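Local coordinates for SaTIE-TED (Staphylococcus aureus, PDB 6FX6), which is a thioester domain of unknown function from a cell-wall-anchored surface protein and, like related domains, may attach covalently to target molecules, at residues I13-G16 with I17-V21; F30-D33 with R34-K37; Q96-A99 with T100-I104; T114-N117 with G118-Y121; I81-G85 with Y86-K90. All coordinates share one frame; numbering follows the deposited sequence.

Contact 1: I13-G16 with I17-V21. With ZN (zinc ion), chain B.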
loop_
_atom_site.group_PDB
_atom_site.type_symbol
_atom_site.label_atom_id
_atom_site.label_comp_id
_atom_site.label_asym_id
_atom_site.label_seq_id
_atom_site.Cartn_x
_atom_site.Cartn_y
_atom_site.Cartn_z
ATOM N N ILE A 13 15.739 -2.229 16.432
ATOM C CA ILE A 13 16.789 -2.495 15.466
ATOM C C ILE A 13 17.995 -1.689 15.937
ATOM O O ILE A 13 18.002 -0.462 15.853
ATOM C CB ILE A 13 16.352 -2.057 14.053
ATOM C CG1 ILE A 13 15.102 -2.845 13.619
ATOM C CG2 ILE A 13 17.493 -2.233 13.050
ATOM C CD1 ILE A 13 14.332 -2.219 12.476
ATOM N N ASP A 14 19.001 -2.380 16.459
ATOM C CA ASP A 14 20.190 -1.738 17.005
ATOM C C ASP A 14 21.412 -2.547 16.589
ATOM O O ASP A 14 21.570 -3.699 17.000
ATOM C CB ASP A 14 20.087 -1.642 18.537
ATOM C CG ASP A 14 21.231 -0.850 19.169
ATOM O OD1 ASP A 14 21.952 -0.132 18.449
ATOM O OD2 ASP A 14 21.408 -0.942 20.404
ATOM N N LYS A 15 22.264 -1.938 15.765
ATOM C CA LYS A 15 23.501 -2.570 15.322
ATOM C C LYS A 15 24.725 -1.716 15.666
ATOM O O LYS A 15 25.784 -1.877 15.062
ATOM C CB LYS A 15 23.405 -2.876 13.821
ATOM C CG LYS A 15 22.328 -3.904 13.503
ATOM C CD LYS A 15 22.161 -4.156 12.013
ATOM C CE LYS A 15 20.921 -5.002 11.743
ATOM N NZ LYS A 15 20.623 -5.136 10.292
ATOM N N GLY A 16 24.589 -0.841 16.666
ATOM C CA GLY A 16 25.654 0.088 17.052
ATOM C C GLY A 16 26.039 1.077 15.964
ATOM O O GLY A 16 27.151 1.595 15.967
ATOM N N ILE A 17 25.104 1.340 15.050
ATOM C CA ILE A 17 25.326 2.153 13.857
ATOM C C ILE A 17 24.466 3.400 13.987
ATOM O O ILE A 17 23.296 3.300 14.362
ATOM C CB ILE A 17 24.857 1.398 12.585
ATOM C CG1 ILE A 17 25.724 0.165 12.327
ATOM C CG2 ILE A 17 24.874 2.299 11.351
ATOM C CD1 ILE A 17 25.049 -0.896 11.473
ATOM N N ASN A 18 25.038 4.560 13.671
ATOM C CA ASN A 18 24.246 5.762 13.419
ATOM C C ASN A 18 23.554 5.561 12.079
ATOM O O ASN A 18 24.208 5.551 11.043
ATOM C CB ASN A 18 25.125 7.017 13.371
ATOM C CG ASN A 18 25.719 7.377 14.722
ATOM O OD1 ASN A 18 25.229 6.953 15.769
ATOM N ND2 ASN A 18 26.781 8.175 14.703
ATOM N N TRP A 19 22.237 5.365 12.108
ATOM C CA TRP A 19 21.467 5.082 10.898
ATOM C C TRP A 19 21.356 6.320 10.014
ATOM O O TRP A 19 21.622 6.250 8.808
ATOM C CB TRP A 19 20.072 4.560 11.250
ATOM C CG TRP A 19 20.072 3.202 11.878
ATOM C CD1 TRP A 19 19.784 2.893 13.177
ATOM C CD2 TRP A 19 20.369 1.966 11.230
ATOM N NE1 TRP A 19 19.885 1.533 13.375
ATOM C CE2 TRP A 19 20.243 0.941 12.192
ATOM C CE3 TRP A 19 20.735 1.624 9.927
ATOM C CZ2 TRP A 19 20.471 -0.412 11.886
ATOM C CZ3 TRP A 19 20.957 0.277 9.615
ATOM C CH2 TRP A 19 20.826 -0.722 10.595
ATOM N N ILE A 20 20.952 7.436 10.623
ATOM C CA ILE A 20 20.873 8.735 9.949
ATOM C C ILE A 20 21.159 9.890 10.901
ATOM O O ILE A 20 21.026 9.758 12.123
ATOM C CB ILE A 20 19.481 8.994 9.325
ATOM C CG1 ILE A 20 18.363 8.784 10.362
ATOM C CG2 ILE A 20 19.263 8.108 8.108
ATOM C CD1 ILE A 20 16.979 9.138 9.860
ATOM N N VAL A 21 21.566 11.015 10.321
ATOM C CA VAL A 21 21.523 12.305 10.992
ATOM C C VAL A 21 20.514 13.125 10.190
ATOM O O VAL A 21 20.744 13.396 9.005
ATOM C CB VAL A 21 22.899 12.998 11.015
ATOM C CG1 VAL A 21 22.792 14.385 11.647
ATOM C CG2 VAL A 21 23.911 12.133 11.760
HETATM ZN ZN ZN B . 20.210 -2.079 21.523
HETATM O O HOH W 1 22.024 1.051 15.282
HETATM O O HOH W 2 18.232 -1.258 21.533
#
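A water molecule is gripped by K15 and I17 together, accepting from K15 N at 3.0 Å and from I17 N at 3.1 Å. It clips together the two arms of a tight bend at G16, whose positive phi of 63° is a conformation that suits glycine. D14 makes a second clasp. Its OD1 accepts from G16 N at 3.3 Å, a nearly straight bond (163° at the hydrogen) that meets the oxygen from above the carboxylate plane. The other oxygen, OD2, binds a zinc ion at 2.0 Å, so the carboxylate is held at both ends and its rotation is fixed.

On the apolar side, W19 brings its indole back beside the start of the bend, with CG beside the backbone N (chi1 -68°). I13 and W19 cross at about a right angle, and I13 CG2 reaches W19 CZ2 at 3.7 Å. The extended K15 chain passes the indole at its edge, CD lying 3.9 Å from W19 CH2, on its way to a salt bridge with E95. K15 CB is also packed tightly on I17 CD1, at 3.5 Å. Through backbone bonds, I13 pairs with W35 and W19 with M32, placing both ends of the bend beside strand 30-40. This is an Asx turn in the loop between strands 5-13 and 20-24, each antiparallel to that shared neighbour.

Contact 2: F30-D33 with R34-K37. With ZN (zinc ion), chain C.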
loop_
_atom_site.group_PDB
_atom_site.type_symbol
_atom_site.label_atom_id
_atom_site.label_comp_id
_atom_site.label_asym_id
_atom_site.label_seq_id
_atom_site.Cartn_x
_atom_site.Cartn_y
_atom_site.Cartn_z
ATOM N N PHE A 30 19.452 15.410 14.542
ATOM C CA PHE A 30 19.179 14.343 15.501
ATOM C C PHE A 30 19.824 13.064 14.974
ATOM O O PHE A 30 19.612 12.692 13.814
ATOM C CB PHE A 30 17.659 14.175 15.630
ATOM C CG PHE A 30 17.210 13.220 16.713
ATOM C CD1 PHE A 30 17.061 11.856 16.453
ATOM C CD2 PHE A 30 16.861 13.697 17.975
ATOM C CE1 PHE A 30 16.615 10.983 17.446
ATOM C CE2 PHE A 30 16.415 12.831 18.969
ATOM C CZ PHE A 30 16.291 11.473 18.704
ATOM N N THR A 31 20.609 12.404 15.828
ATOM C CA THR A 31 21.299 11.167 15.475
ATOM C C THR A 31 20.465 9.970 15.912
ATOM O O THR A 31 20.197 9.801 17.097
ATOM C CB THR A 31 22.679 11.094 16.155
ATOM O OG1 THR A 31 23.455 12.236 15.774
ATOM C CG2 THR A 31 23.431 9.821 15.756
HETATM N N MSE A 32 20.063 9.140 14.956
HETATM C CA MSE A 32 19.309 7.925 15.258
HETATM C C MSE A 32 20.248 6.750 15.201
HETATM O O MSE A 32 20.596 6.274 14.116
HETATM C CB MSE A 32 18.120 7.788 14.311
HETATM C CG MSE A 32 16.841 7.721 15.138
HETATM SE SE MSE A 32 15.329 7.557 13.917
HETATM C CE MSE A 32 14.356 6.079 14.782
ATOM N N ASP A 33 20.681 6.296 16.381
ATOM C CA ASP A 33 21.570 5.135 16.509
ATOM C C ASP A 33 20.829 3.830 16.868
ATOM O O ASP A 33 21.446 2.833 17.233
ATOM C CB ASP A 33 22.719 5.433 17.481
ATOM C CG ASP A 33 22.259 5.679 18.913
ATOM O OD1 ASP A 33 21.060 5.888 19.172
ATOM O OD2 ASP A 33 23.123 5.680 19.800
ATOM N N ARG A 34 19.502 3.858 16.765
ATOM C CA ARG A 34 18.676 2.655 16.779
ATOM C C ARG A 34 17.364 2.991 16.084
ATOM O O ARG A 34 17.084 4.166 15.801
ATOM C CB ARG A 34 18.411 2.168 18.208
ATOM C CG ARG A 34 17.776 3.215 19.103
ATOM C CD ARG A 34 17.060 2.623 20.310
ATOM N NE ARG A 34 16.175 3.620 20.925
ATOM C CZ ARG A 34 15.606 3.527 22.129
ATOM N NH1 ARG A 34 14.814 4.517 22.548
ATOM N NH2 ARG A 34 15.810 2.469 22.918
ATOM N N TRP A 35 16.553 1.970 15.826
ATOM C CA TRP A 35 15.311 2.161 15.093
ATOM C C TRP A 35 14.180 1.332 15.671
ATOM O O TRP A 35 14.333 0.128 15.907
ATOM C CB TRP A 35 15.514 1.836 13.608
ATOM C CG TRP A 35 14.683 2.688 12.738
ATOM C CD1 TRP A 35 13.341 2.591 12.555
ATOM C CD2 TRP A 35 15.122 3.795 11.944
ATOM N NE1 TRP A 35 12.909 3.563 11.695
ATOM C CE2 TRP A 35 13.982 4.319 11.300
ATOM C CE3 TRP A 35 16.365 4.385 11.701
ATOM C CZ2 TRP A 35 14.047 5.412 10.428
ATOM C CZ3 TRP A 35 16.431 5.473 10.840
ATOM C CH2 TRP A 35 15.279 5.974 10.213
ATOM N N ALA A 36 13.049 1.995 15.897
ATOM C CA ALA A 36 11.848 1.345 16.412
ATOM C C ALA A 36 11.059 0.791 15.235
ATOM O O ALA A 36 10.636 1.548 14.358
ATOM C CB ALA A 36 11.000 2.336 17.193
ATOM N N LYS A 37 10.901 -0.529 15.199
ATOM C CA LYS A 37 9.978 -1.166 14.272
ATOM C C LYS A 37 8.672 -1.352 15.025
ATOM O O LYS A 37 8.559 -2.235 15.881
ATOM C CB LYS A 37 10.527 -2.505 13.782
ATOM C CG LYS A 37 9.723 -3.128 12.655
ATOM C CD LYS A 37 10.231 -4.523 12.340
ATOM C CE LYS A 37 9.518 -5.114 11.136
ATOM N NZ LYS A 37 9.917 -6.527 10.913
HETATM ZN ZN ZN C . 20.348 5.946 21.003
HETATM O O HOH W 3 18.150 5.935 20.924
#
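M32, a selenomethionine, reaches forward along its own strand to lie on the indole of W35. Its CB sits 4.1 Å from R34 O, the carbonyl oxygen two residues on. CG comes closer, 3.6 Å from R34 O. Then SE settles over the six-membered ring of W35, 3.9 Å from the ring centroid and only 11° off the normal. The terminal CE moves on to the five-membered ring of W35, also 3.9 Å from its centroid, as a CH-pi contact, and lies 3.5 Å from R34 O. The first torsion lies away from a staggered position (chi1 -122°), and the bend at chi3, about the CG-SE bond, carries CE onto the five-membered ring. As whole side chains, M32 and W35 cross at about a right angle.

The neighbouring D33 binds a zinc ion through OD1 at 2.0 Å, with a water as another ligand 2.2 Å from the metal. R34 sends an extended chain off to a cation-pi contact with W12. Helix 94-107 also packs on W35, through I98, Q101 and M102. The chemistry is thus split: a Met-aromatic contact, held by dispersion and the polarisable selenium, meets the buried indole, while next to it zinc bears directly on D33. R34 NE stays 5.7 Å from D33 OD1, so the arginine could influence the carboxylate at most at long range.

Contact 3: Q96-A99 with T100-I104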
loop_
_atom_site.group_PDB
_atom_site.type_symbol
_atom_site.label_atom_id
_atom_site.label_comp_id
_atom_site.label_asym_id
_atom_site.label_seq_id
_atom_site.Cartn_x
_atom_site.Cartn_y
_atom_site.Cartn_z
ATOM N N GLN A 96 14.854 -2.686 4.801
ATOM C CA GLN A 96 13.638 -2.317 4.044
ATOM C C GLN A 96 12.638 -1.550 4.890
ATOM O O GLN A 96 12.079 -0.556 4.426
ATOM C CB GLN A 96 12.903 -3.529 3.438
ATOM C CG GLN A 96 13.151 -3.799 1.966
ATOM C CD GLN A 96 12.927 -2.613 1.046
ATOM O OE1 GLN A 96 13.861 -2.129 0.420
ATOM N NE2 GLN A 96 11.691 -2.163 0.939
ATOM N N TYR A 97 12.381 -2.036 6.104
ATOM C CA TYR A 97 11.503 -1.325 7.036
ATOM C C TYR A 97 11.980 0.106 7.261
ATOM O O TYR A 97 11.184 1.040 7.215
ATOM C CB TYR A 97 11.388 -2.032 8.392
ATOM C CG TYR A 97 10.490 -1.269 9.330
ATOM C CD1 TYR A 97 9.114 -1.485 9.345
ATOM C CD2 TYR A 97 11.009 -0.285 10.163
ATOM C CE1 TYR A 97 8.286 -0.756 10.190
ATOM C CE2 TYR A 97 10.195 0.451 11.002
ATOM C CZ TYR A 97 8.837 0.218 11.018
ATOM O OH TYR A 97 8.049 0.955 11.870
ATOM N N ILE A 98 13.272 0.258 7.530
ATOM C CA ILE A 98 13.871 1.575 7.769
ATOM C C ILE A 98 13.729 2.459 6.534
ATOM O O ILE A 98 13.334 3.622 6.647
ATOM C CB ILE A 98 15.355 1.462 8.191
ATOM C CG1 ILE A 98 15.441 0.915 9.611
ATOM C CG2 ILE A 98 16.055 2.817 8.137
ATOM C CD1 ILE A 98 16.835 0.513 10.047
ATOM N N ALA A 99 14.052 1.905 5.364
ATOM C CA ALA A 99 13.934 2.647 4.095
ATOM C C ALA A 99 12.498 3.114 3.863
ATOM O O ALA A 99 12.269 4.253 3.469
ATOM C CB ALA A 99 14.404 1.796 2.928
ATOM N N THR A 100 11.541 2.232 4.137
ATOM C CA THR A 100 10.128 2.566 3.993
ATOM C C THR A 100 9.730 3.687 4.959
ATOM O O THR A 100 9.094 4.657 4.545
ATOM C CB THR A 100 9.245 1.319 4.193
ATOM O OG1 THR A 100 9.635 0.323 3.246
ATOM C CG2 THR A 100 7.775 1.640 3.990
ATOM N N GLN A 101 10.119 3.556 6.228
ATOM C CA GLN A 101 9.889 4.611 7.227
ATOM C C GLN A 101 10.521 5.926 6.789
ATOM O O GLN A 101 9.916 6.981 6.934
ATOM C CB GLN A 101 10.455 4.210 8.594
ATOM C CG GLN A 101 10.304 5.255 9.702
ATOM C CD GLN A 101 8.866 5.507 10.087
ATOM O OE1 GLN A 101 8.345 4.874 11.009
ATOM N NE2 GLN A 101 8.212 6.429 9.382
HETATM N N MSE A 102 11.744 5.850 6.271
HETATM C CA MSE A 102 12.465 7.042 5.817
HETATM C C MSE A 102 11.811 7.717 4.635
HETATM O O MSE A 102 11.830 8.949 4.539
HETATM C CB MSE A 102 13.923 6.722 5.475
HETATM C CG MSE A 102 14.800 6.790 6.722
HETATM SE SE MSE A 102 16.538 5.967 6.317
HETATM C CE MSE A 102 17.251 7.361 5.117
ATOM N N LEU A 103 11.235 6.927 3.725
ATOM C CA LEU A 103 10.516 7.469 2.567
ATOM C C LEU A 103 9.189 8.119 2.966
ATOM O O LEU A 103 8.835 9.177 2.440
ATOM C CB LEU A 103 10.274 6.379 1.513
ATOM C CG LEU A 103 9.636 6.831 0.185
ATOM C CD1 LEU A 103 10.351 8.035 -0.408
ATOM C CD2 LEU A 103 9.623 5.675 -0.804
ATOM N N ILE A 104 8.462 7.471 3.879
ATOM C CA ILE A 104 7.270 8.054 4.504
ATOM C C ILE A 104 7.620 9.399 5.128
ATOM O O ILE A 104 6.910 10.381 4.925
ATOM C CB ILE A 104 6.652 7.096 5.561
ATOM C CG1 ILE A 104 5.914 5.954 4.854
ATOM C CG2 ILE A 104 5.696 7.826 6.507
ATOM C CD1 ILE A 104 5.632 4.752 5.734
#
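The ring of Y97 and the side-chain amide of Q101 stand side by side, pointing the same way from the helix, with their planes 89° apart. Q101 CB approaches the ring obliquely. Y97 OH is 4.0 Å from Q101 OE1, and each of these atoms has its hydrogen-bond partners outside the helix. Around the tyrosine, F46 stacks on the ring and Y86 meets it edge-to-face. Y97 and Q101 both put CG anti to the backbone N (chi1 179° for Y97), and their ends reach strands 30-40 and 43-47: Y97 OH bonds to A45 O and F38 N, and Q101 OE1 accepts from C47 N.

One residue before Y97, Q96 O is held twice by T100, through T100 N at 2.9 Å and through T100 OG1, also at 2.9 Å. The two donors arrive from opposite faces of the carbonyl plane, the hydroxyl well above it. The rotamer of T100 makes this possible, since OG1 lies beside the backbone N (chi1 -58°). On another side, I98 CG2 packs against the selenium of selenomethionine M102 at 3.7 Å. Regular helical bonds run beneath, such as M102 N to I98 O at 2.8 Å.

Q96 O is therefore satisfied within the helix, Y97 OH and Q101 OE1 by the strands. Because a cysteine-glutamine thioester marks this family, C47 and Q101 are probably the bond-forming pair; Q101 is modelled with its amide NE2, so the bond is absent here.

Contact 4: T114-N117 with G118-Y121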
loop_
_atom_site.group_PDB
_atom_site.type_symbol
_atom_site.label_atom_id
_atom_site.label_comp_id
_atom_site.label_asym_id
_atom_site.label_seq_id
_atom_site.Cartn_x
_atom_site.Cartn_y
_atom_site.Cartn_z
ATOM N N THR A 114 22.972 12.905 6.663
ATOM C CA THR A 114 23.841 11.729 6.561
ATOM C C THR A 114 22.982 10.477 6.542
ATOM O O THR A 114 22.002 10.387 7.290
ATOM C CB THR A 114 24.811 11.640 7.764
ATOM O OG1 THR A 114 25.579 12.843 7.845
ATOM C CG2 THR A 114 25.766 10.447 7.640
ATOM N N ILE A 115 23.346 9.522 5.687
ATOM C CA ILE A 115 22.677 8.220 5.629
ATOM C C ILE A 115 23.722 7.103 5.621
ATOM O O ILE A 115 24.648 7.122 4.817
ATOM C CB ILE A 115 21.757 8.086 4.392
ATOM C CG1 ILE A 115 20.668 9.171 4.407
ATOM C CG2 ILE A 115 21.120 6.694 4.347
ATOM C CD1 ILE A 115 19.844 9.253 3.134
ATOM N N TYR A 116 23.566 6.141 6.530
ATOM C CA TYR A 116 24.430 4.963 6.584
ATOM C C TYR A 116 24.427 4.262 5.225
ATOM O O TYR A 116 23.361 3.938 4.708
ATOM C CB TYR A 116 23.937 4.020 7.682
ATOM C CG TYR A 116 24.686 2.709 7.803
ATOM C CD1 TYR A 116 26.072 2.679 7.962
ATOM C CD2 TYR A 116 23.998 1.494 7.796
ATOM C CE1 TYR A 116 26.755 1.472 8.082
ATOM C CE2 TYR A 116 24.667 0.286 7.924
ATOM C CZ TYR A 116 26.041 0.276 8.062
ATOM O OH TYR A 116 26.682 -0.936 8.186
ATOM N N ASN A 117 25.612 4.059 4.647
ATOM C CA ASN A 117 25.741 3.468 3.304
ATOM C C ASN A 117 25.166 2.051 3.218
ATOM O O ASN A 117 24.640 1.656 2.177
ATOM C CB ASN A 117 27.207 3.451 2.856
ATOM C CG ASN A 117 27.360 3.199 1.365
ATOM O OD1 ASN A 117 26.853 3.963 0.543
ATOM N ND2 ASN A 117 28.065 2.128 1.006
ATOM N N GLY A 118 25.252 1.304 4.320
ATOM C CA GLY A 118 24.709 -0.049 4.401
ATOM C C GLY A 118 23.198 -0.193 4.295
ATOM O O GLY A 118 22.706 -1.310 4.164
ATOM N N LEU A 119 22.458 0.914 4.380
ATOM C CA LEU A 119 21.029 0.918 4.020
ATOM C C LEU A 119 20.739 0.640 2.555
ATOM O O LEU A 119 19.677 0.104 2.244
ATOM C CB LEU A 119 20.349 2.251 4.361
ATOM C CG LEU A 119 19.447 2.202 5.580
ATOM C CD1 LEU A 119 20.286 1.921 6.795
ATOM C CD2 LEU A 119 18.709 3.514 5.737
ATOM N N ASN A 120 21.649 1.050 1.669
ATOM C CA ASN A 120 21.411 1.006 0.232
ATOM C C ASN A 120 20.135 1.812 -0.063
ATOM O O ASN A 120 19.236 1.342 -0.762
ATOM C CB ASN A 120 21.310 -0.460 -0.237
ATOM C CG ASN A 120 21.543 -0.629 -1.727
ATOM O OD1 ASN A 120 22.382 0.047 -2.322
ATOM N ND2 ASN A 120 20.810 -1.554 -2.333
ATOM N N TYR A 121 20.072 3.025 0.493
ATOM C CA TYR A 121 18.817 3.787 0.567
ATOM C C TYR A 121 18.287 4.213 -0.789
ATOM O O TYR A 121 17.099 4.045 -1.067
ATOM C CB TYR A 121 18.949 5.033 1.457
ATOM C CG TYR A 121 17.647 5.818 1.594
ATOM C CD1 TYR A 121 16.519 5.236 2.179
ATOM C CD2 TYR A 121 17.536 7.133 1.123
ATOM C CE1 TYR A 121 15.321 5.939 2.292
ATOM C CE2 TYR A 121 16.348 7.850 1.241
ATOM C CZ TYR A 121 15.240 7.252 1.822
ATOM O OH TYR A 121 14.052 7.952 1.945
HETATM O O HOH W 4 22.142 3.912 2.163
#
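Y116 turns its ring over the backbone of G118 while L119 comes to the ring from its rim. G118 N sits 3.6 Å above the ring plane, over its centre, and G118 CA makes a CH-pi contact at 3.9 Å from the ring centroid, 26° off the normal. L119 CD1 lies in the ring plane at the edge, near Y116 CD2. With CG anti to its backbone N (chi1 176°), the tyrosine can lie flat against a glycine that brings no side chain of its own.

I115 and Y121 cross obliquely on the inner side, with I115 CD1 3.7 Å from Y121 CD2; Y121 OH goes on to E106. Between the two groups runs a short 3-10 turn, in which L119 N donates to Y116 O at 3.2 Å and N120 N to N117 O at 3.1 Å. Both donors sit well above the carbonyl planes. A water donates to Y116 O at 2.8 Å and accepts from Y121 N, also at 2.8 Å.

Strand 111-115 is thereby joined to helix 121-134 by chemistry of two kinds: side chains meet by apolar and CH-pi contact, while the water held by Y116 O, just past the strand, bridges to Y121 N, at the start of the helix.

Contact 5: I81-G85 with Y86-K90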
loop_
_atom_site.group_PDB
_atom_site.type_symbol
_atom_site.label_atom_id
_atom_site.label_comp_id
_atom_site.label_asym_id
_atom_site.label_seq_id
_atom_site.Cartn_x
_atom_site.Cartn_y
_atom_site.Cartn_z
ATOM N N ILE A 81 3.211 3.604 -0.033
ATOM C CA ILE A 81 4.588 3.420 0.419
ATOM C C ILE A 81 4.656 2.338 1.497
ATOM O O ILE A 81 5.540 1.486 1.457
ATOM C CB ILE A 81 5.215 4.741 0.919
ATOM C CG1 ILE A 81 5.343 5.736 -0.245
ATOM C CG2 ILE A 81 6.592 4.486 1.519
ATOM C CD1 ILE A 81 5.484 7.178 0.187
ATOM N N SER A 82 3.728 2.369 2.448
ATOM C CA SER A 82 3.663 1.335 3.469
ATOM C C SER A 82 3.448 -0.036 2.824
ATOM O O SER A 82 4.199 -0.974 3.091
ATOM C CB SER A 82 2.556 1.635 4.474
ATOM O OG SER A 82 2.445 0.604 5.444
ATOM N N HIS A 83 2.455 -0.129 1.942
ATOM C CA HIS A 83 2.085 -1.406 1.328
ATOM C C HIS A 83 3.203 -2.009 0.470
ATOM O O HIS A 83 3.694 -3.106 0.761
ATOM C CB HIS A 83 0.810 -1.258 0.498
ATOM C CG HIS A 83 0.379 -2.523 -0.166
ATOM N ND1 HIS A 83 -0.266 -3.538 0.511
ATOM C CD2 HIS A 83 0.523 -2.949 -1.442
ATOM C CE1 HIS A 83 -0.516 -4.529 -0.328
ATOM N NE2 HIS A 83 -0.040 -4.200 -1.517
ATOM N N PHE A 84 3.594 -1.291 -0.579
ATOM C CA PHE A 84 4.592 -1.791 -1.528
ATOM C C PHE A 84 6.012 -1.768 -0.976
ATOM O O PHE A 84 6.837 -2.605 -1.357
ATOM C CB PHE A 84 4.522 -1.015 -2.844
ATOM C CG PHE A 84 3.251 -1.247 -3.603
ATOM C CD1 PHE A 84 3.037 -2.458 -4.260
ATOM C CD2 PHE A 84 2.265 -0.268 -3.669
ATOM C CE1 PHE A 84 1.865 -2.686 -4.967
ATOM C CE2 PHE A 84 1.092 -0.492 -4.375
ATOM C CZ PHE A 84 0.889 -1.702 -5.020
ATOM N N GLY A 85 6.291 -0.824 -0.079
ATOM C CA GLY A 85 7.608 -0.691 0.530
ATOM C C GLY A 85 7.947 -1.795 1.504
ATOM O O GLY A 85 9.064 -2.300 1.500
ATOM N N TYR A 86 6.996 -2.182 2.345
ATOM C CA TYR A 86 7.298 -3.182 3.355
ATOM C C TYR A 86 6.297 -4.324 3.454
ATOM O O TYR A 86 6.690 -5.476 3.318
ATOM C CB TYR A 86 7.534 -2.532 4.731
ATOM C CG TYR A 86 8.166 -3.515 5.675
ATOM C CD1 TYR A 86 9.521 -3.835 5.565
ATOM C CD2 TYR A 86 7.400 -4.198 6.623
ATOM C CE1 TYR A 86 10.101 -4.772 6.397
ATOM C CE2 TYR A 86 7.976 -5.144 7.458
ATOM C CZ TYR A 86 9.325 -5.421 7.344
ATOM O OH TYR A 86 9.901 -6.350 8.170
ATOM N N ILE A 87 5.020 -4.027 3.676
ATOM C CA ILE A 87 4.055 -5.062 4.074
ATOM C C ILE A 87 3.832 -6.126 3.001
ATOM O O ILE A 87 3.779 -7.311 3.325
ATOM C CB ILE A 87 2.732 -4.434 4.576
ATOM C CG1 ILE A 87 2.991 -3.725 5.917
ATOM C CG2 ILE A 87 1.636 -5.485 4.756
ATOM C CD1 ILE A 87 2.377 -2.361 6.013
ATOM N N ALA A 88 3.713 -5.708 1.742
ATOM C CA ALA A 88 3.623 -6.648 0.618
ATOM C C ALA A 88 4.956 -6.843 -0.117
ATOM O O ALA A 88 4.980 -7.416 -1.200
ATOM C CB ALA A 88 2.546 -6.195 -0.356
ATOM N N ASN A 89 6.060 -6.389 0.472
ATOM C CA ASN A 89 7.371 -6.492 -0.162
ATOM C C ASN A 89 8.015 -7.853 0.131
ATOM O O ASN A 89 7.868 -8.398 1.227
ATOM C CB ASN A 89 8.278 -5.355 0.311
ATOM C CG ASN A 89 9.427 -5.091 -0.645
ATOM O OD1 ASN A 89 10.375 -5.872 -0.725
ATOM N ND2 ASN A 89 9.344 -3.989 -1.379
ATOM N N LYS A 90 8.737 -8.379 -0.856
ATOM C CA LYS A 90 9.452 -9.655 -0.730
ATOM C C LYS A 90 10.563 -9.590 0.325
ATOM O O LYS A 90 10.803 -10.566 1.040
ATOM C CB LYS A 90 10.048 -10.067 -2.080
ATOM C CG LYS A 90 9.000 -10.404 -3.130
ATOM C CD LYS A 90 9.609 -10.566 -4.513
ATOM C CE LYS A 90 8.521 -10.808 -5.548
ATOM N NZ LYS A 90 9.085 -11.172 -6.873
#
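S82 O accepts from both Y86 N, at 3.1 Å, and I87 N, at 3.2 Å, as the backbone of helix 72-87 widens into a pi-type turn near its C-terminal end. The two donors differ in approach: I87 N lies in the carbonyl plane with a nearly straight bond (172°), whereas Y86 N comes from above it. A second bond spanning five residues follows at once, A88 N to H83 O at 2.8 Å, and A88 is where the chain leaves helical geometry.

That wide turn brings the methyl of A88 over the imidazole of H83. A88 CB is 3.7 Å from the ring centroid and 23° off the normal, displaced toward the rim, in a CH-pi contact. H83 also meets the ring of F84: its CD2 stands 3.6 Å above the centre of the phenyl face, while F84 CD2 lies in the imidazole plane at its edge. The imidazole also packs on I203, I205 and P225. The side chain of Y86 packs on I44 and F46 of strand 43-47, and its OH is bonded to Q92 O and K37 NZ.

Past the helix end, N89 folds back on the last turn, with CG anti to the backbone N (chi1 -159°). Its CB packs against G85 O, whose hydrogen-bonding partner is Q96 NE2 on the next helix. The side-chain amide meanwhile reaches the carbonyl of the residue before G85: N89 ND2 donates to F84 O at 2.9 Å, with ND2 in the carbonyl plane and F84 O close to the amide plane.

How the contacts relate
Contacts 1 and 2 lie 6 Å apart between centres, and probable hydrogen bonds tie the two ends of contact 1 to strand 30-40, W19 N to M32 O at 2.7 Å and I13 N to W35 O at 2.8 Å; each contact also carries a zinc ion. Contact 4 joins the other side of contact 1 through W19 O and Y116 N, 3.0 Å apart. Contact 3 packs on all three, its I98 and M102 meeting W19, W35 and L119. Contact 5 belongs to the preceding helix, where G85 O takes Q96 NE2 at 2.7 Å, and it touches contact 2 through Y86 OH and K37 NZ. Contact 3, hydrogen-bonded to C47 through Q101, lies at the probable thioester site.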